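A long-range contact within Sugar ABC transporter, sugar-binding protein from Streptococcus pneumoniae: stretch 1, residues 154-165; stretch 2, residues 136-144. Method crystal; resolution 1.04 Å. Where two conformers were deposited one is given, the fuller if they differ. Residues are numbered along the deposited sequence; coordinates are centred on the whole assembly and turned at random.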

# COMPACT_ATOMS: atom_id res chain seq x y z
N GLN A 154 -1.67 -3.53 26.34
CA GLN A 154 -1.73 -4.63 27.30
C GLN A 154 -1.27 -5.92 26.69
O GLN A 154 -0.65 -6.74 27.35
CB GLN A 154 -3.13 -4.75 27.89
CG GLN A 154 -3.18 -5.70 29.05
CD GLN A 154 -2.31 -5.20 30.21
OE1 GLN A 154 -1.34 -5.93 30.65
NE2 GLN A 154 -2.52 -3.99 30.67
N LEU A 155 -1.58 -6.18 25.42
CA LEU A 155 -1.16 -7.37 24.71
C LEU A 155 0.35 -7.47 24.70
O LEU A 155 0.92 -8.52 24.97
CB LEU A 155 -1.74 -7.31 23.28
CG LEU A 155 -1.23 -8.45 22.35
CD1 LEU A 155 -1.61 -9.81 22.86
CD2 LEU A 155 -1.72 -8.15 20.98
N VAL A 156 1.03 -6.37 24.35
CA VAL A 156 2.48 -6.35 24.29
C VAL A 156 3.03 -6.67 25.68
O VAL A 156 3.94 -7.49 25.81
CB VAL A 156 2.97 -5.01 23.74
CG1 VAL A 156 4.46 -4.88 23.78
CG2 VAL A 156 2.48 -4.88 22.30
N LYS A 157 2.51 -6.01 26.72
CA LYS A 157 3.00 -6.28 28.07
C LYS A 157 2.74 -7.69 28.44
O LYS A 157 3.58 -8.34 29.09
CB LYS A 157 2.29 -5.32 29.06
CG LYS A 157 2.67 -3.89 28.86
CD LYS A 157 1.82 -2.93 29.72
CE LYS A 157 2.06 -1.48 29.34
NZ LYS A 157 1.08 -0.62 30.12
N ASP A 158 1.61 -8.27 28.11
CA ASP A 158 1.27 -9.64 28.45
C ASP A 158 2.19 -10.62 27.77
O ASP A 158 2.59 -11.62 28.39
CB ASP A 158 -0.18 -9.99 28.06
CG ASP A 158 -1.20 -9.29 28.96
OD1 ASP A 158 -0.84 -8.64 29.99
OD2 ASP A 158 -2.39 -9.38 28.61
N ILE A 159 2.57 -10.37 26.52
CA ILE A 159 3.53 -11.26 25.83
C ILE A 159 4.87 -11.22 26.52
O ILE A 159 5.52 -12.26 26.77
CB ILE A 159 3.59 -10.88 24.35
CG1 ILE A 159 2.28 -11.22 23.65
CG2 ILE A 159 4.79 -11.60 23.69
CD1 ILE A 159 2.16 -10.58 22.27
N VAL A 160 5.37 -10.03 26.85
CA VAL A 160 6.62 -9.93 27.56
C VAL A 160 6.57 -10.69 28.86
O VAL A 160 7.50 -11.39 29.18
CB VAL A 160 7.02 -8.45 27.84
CG1 VAL A 160 8.30 -8.36 28.63
CG2 VAL A 160 7.24 -7.69 26.48
N ALA A 161 5.46 -10.55 29.61
CA ALA A 161 5.41 -11.24 30.90
C ALA A 161 5.44 -12.76 30.72
O ALA A 161 5.87 -13.42 31.68
CB ALA A 161 4.15 -10.72 31.64
N LYS A 162 4.94 -13.27 29.62
CA LYS A 162 5.01 -14.68 29.29
C LYS A 162 6.34 -15.14 28.71
O LYS A 162 6.54 -16.34 28.46
CB LYS A 162 3.87 -15.02 28.30
CG LYS A 162 2.50 -14.81 28.93
CD LYS A 162 1.39 -15.01 27.94
CE LYS A 162 0.01 -14.60 28.46
NZ LYS A 162 -0.65 -15.85 28.88
N GLY A 163 7.34 -14.29 28.67
CA GLY A 163 8.64 -14.63 28.26
C GLY A 163 8.81 -14.82 26.76
O GLY A 163 9.69 -15.57 26.34
N GLN A 164 8.03 -14.13 25.95
CA GLN A 164 8.26 -14.18 24.55
C GLN A 164 8.31 -12.75 24.04
O GLN A 164 8.08 -11.79 24.77
CB GLN A 164 7.22 -15.02 23.88
CG GLN A 164 7.27 -16.45 24.29
CD GLN A 164 6.39 -17.37 23.39
OE1 GLN A 164 6.57 -17.41 22.15
NE2 GLN A 164 5.48 -18.10 24.01
N THR A 165 8.70 -12.64 22.78
CA THR A 165 9.02 -11.35 22.18
C THR A 165 7.86 -10.88 21.34
O THR A 165 7.52 -11.51 20.35
CB THR A 165 10.27 -11.43 21.32
OG1 THR A 165 11.36 -11.92 22.08
CG2 THR A 165 10.61 -10.06 20.74
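Stretch 2, residues 136-144: DKFEELGLK

Stretch 2 enters as the last turns of a helix and leaves helical phi/psi at G142, whose positive phi (68°) and two backbone bonds back into the final turn, L143 N to F138 O at 2.9 Å and G142 N to E139 O at 3.2 Å, make a Schellman motif. L143 and K144 follow in extended conformation. The nearest residues pair in reverse order along the two stretches: L143 lies nearest L155, with CA atoms 7.3 Å apart, L141 nearest K162 at 8.0 Å between CA atoms, and K137 nearest Q164 at 9.8 Å between CA atoms.

The apolar centre is built around L143. Its CB points toward stretch 1, and with chi1 m and chi2 t its CD1 reaches I159 CG1 at 3.5 Å, while its CD2 lies 4.2 Å from D158 CB and 3.9 Å from K162 CE. I159 leaves its backbone sideways, but its m,t rotamer brings the end of the side chain nearer. L155, one helical turn earlier, adopts t,p; this places CD1 3.9 Å from L143 CB and CD2 4.0 Å from F138 CZ. F138 also starts sideways, and its ring extends to meet L155 obliquely.

K162 is the first residue beyond the helical conformation of stretch 1. Its chain is extended through chi3, then bends at chi4 (-99°, between wells), and NZ donates a hydrogen bond to L141 O at 2.9 Å. The aliphatic part packs on the same residue, K162 CD lying 3.6 Å from L141 CD2. L141 is m,t, like L143.

At the far end, K137 folds through three successive m torsions, and its NZ forms a salt bridge with E140 OE1 at 2.7 Å, within its own helix. The CB of Q164 points toward stretch 2, and its CD lies 3.4 Å from K137 CE and 4.4 Å from L141 CD1.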

# COMPACT_ATOMS: atom_id res chain seq x y z
N ASP A 136 -1.17 -19.44 16.22
CA ASP A 136 -0.91 -20.60 17.07
C ASP A 136 -0.45 -20.18 18.41
O ASP A 136 -0.93 -20.66 19.46
CB ASP A 136 0.13 -21.57 16.48
CG ASP A 136 -0.26 -22.19 15.16
OD1 ASP A 136 -0.97 -21.60 14.35
OD2 ASP A 136 0.30 -23.28 14.86
N LYS A 137 0.50 -19.25 18.47
CA LYS A 137 1.02 -18.75 19.73
C LYS A 137 0.00 -17.94 20.46
O LYS A 137 -0.07 -18.04 21.71
CB LYS A 137 2.34 -17.98 19.56
CG LYS A 137 3.48 -18.87 19.21
CD LYS A 137 3.78 -19.93 20.27
CE LYS A 137 4.53 -19.45 21.39
NZ LYS A 137 5.09 -20.66 22.15
N PHE A 138 -0.75 -17.11 19.80
CA PHE A 138 -1.79 -16.40 20.51
C PHE A 138 -2.76 -17.43 21.16
O PHE A 138 -3.23 -17.21 22.28
CB PHE A 138 -2.61 -15.45 19.58
CG PHE A 138 -2.02 -14.08 19.38
CD1 PHE A 138 -0.67 -13.89 19.18
CD2 PHE A 138 -2.82 -12.96 19.41
CE1 PHE A 138 -0.15 -12.62 18.98
CE2 PHE A 138 -2.29 -11.67 19.22
CZ PHE A 138 -0.94 -11.52 19.03
N GLU A 139 -3.15 -18.43 20.44
CA GLU A 139 -4.09 -19.45 21.02
C GLU A 139 -3.43 -20.11 22.20
O GLU A 139 -4.07 -20.29 23.28
CB GLU A 139 -4.51 -20.41 19.92
CG GLU A 139 -5.64 -21.29 20.36
CD GLU A 139 -5.98 -22.34 19.36
OE1 GLU A 139 -5.07 -22.76 18.60
OE2 GLU A 139 -7.16 -22.79 19.38
N GLU A 140 -2.16 -20.46 22.14
CA GLU A 140 -1.46 -21.23 23.25
C GLU A 140 -1.32 -20.36 24.47
O GLU A 140 -1.21 -20.87 25.62
CB GLU A 140 -0.03 -21.67 22.82
CG GLU A 140 0.90 -22.33 23.98
CD GLU A 140 2.37 -22.42 23.60
OE1 GLU A 140 2.73 -21.95 22.52
OE2 GLU A 140 3.17 -22.98 24.36
N LEU A 141 -1.28 -19.05 24.21
CA LEU A 141 -1.08 -18.09 25.33
C LEU A 141 -2.35 -17.44 25.79
O LEU A 141 -2.35 -16.67 26.73
CB LEU A 141 -0.02 -17.04 24.97
CG LEU A 141 1.38 -17.57 24.71
CD1 LEU A 141 2.12 -16.41 24.09
CD2 LEU A 141 1.96 -18.04 26.00
N GLY A 142 -3.45 -17.80 25.19
CA GLY A 142 -4.72 -17.23 25.54
C GLY A 142 -4.89 -15.77 25.21
O GLY A 142 -5.61 -15.06 25.91
N LEU A 143 -4.22 -15.29 24.17
CA LEU A 143 -4.23 -13.92 23.76
C LEU A 143 -5.18 -13.66 22.63
O LEU A 143 -5.42 -14.57 21.84
CB LEU A 143 -2.86 -13.50 23.28
CG LEU A 143 -1.80 -13.71 24.31
CD1 LEU A 143 -0.40 -13.50 23.67
CD2 LEU A 143 -1.94 -12.85 25.56
N LYS A 144 -5.61 -12.40 22.51
CA LYS A 144 -6.56 -12.03 21.54
C LYS A 144 -6.02 -10.82 20.78
O LYS A 144 -5.27 -9.97 21.30
CB LYS A 144 -7.88 -11.61 22.22
CG LYS A 144 -8.49 -12.59 23.09
CD LYS A 144 -8.88 -13.84 22.37
CE LYS A 144 -9.77 -14.73 23.29
NZ LYS A 144 -8.94 -15.23 24.44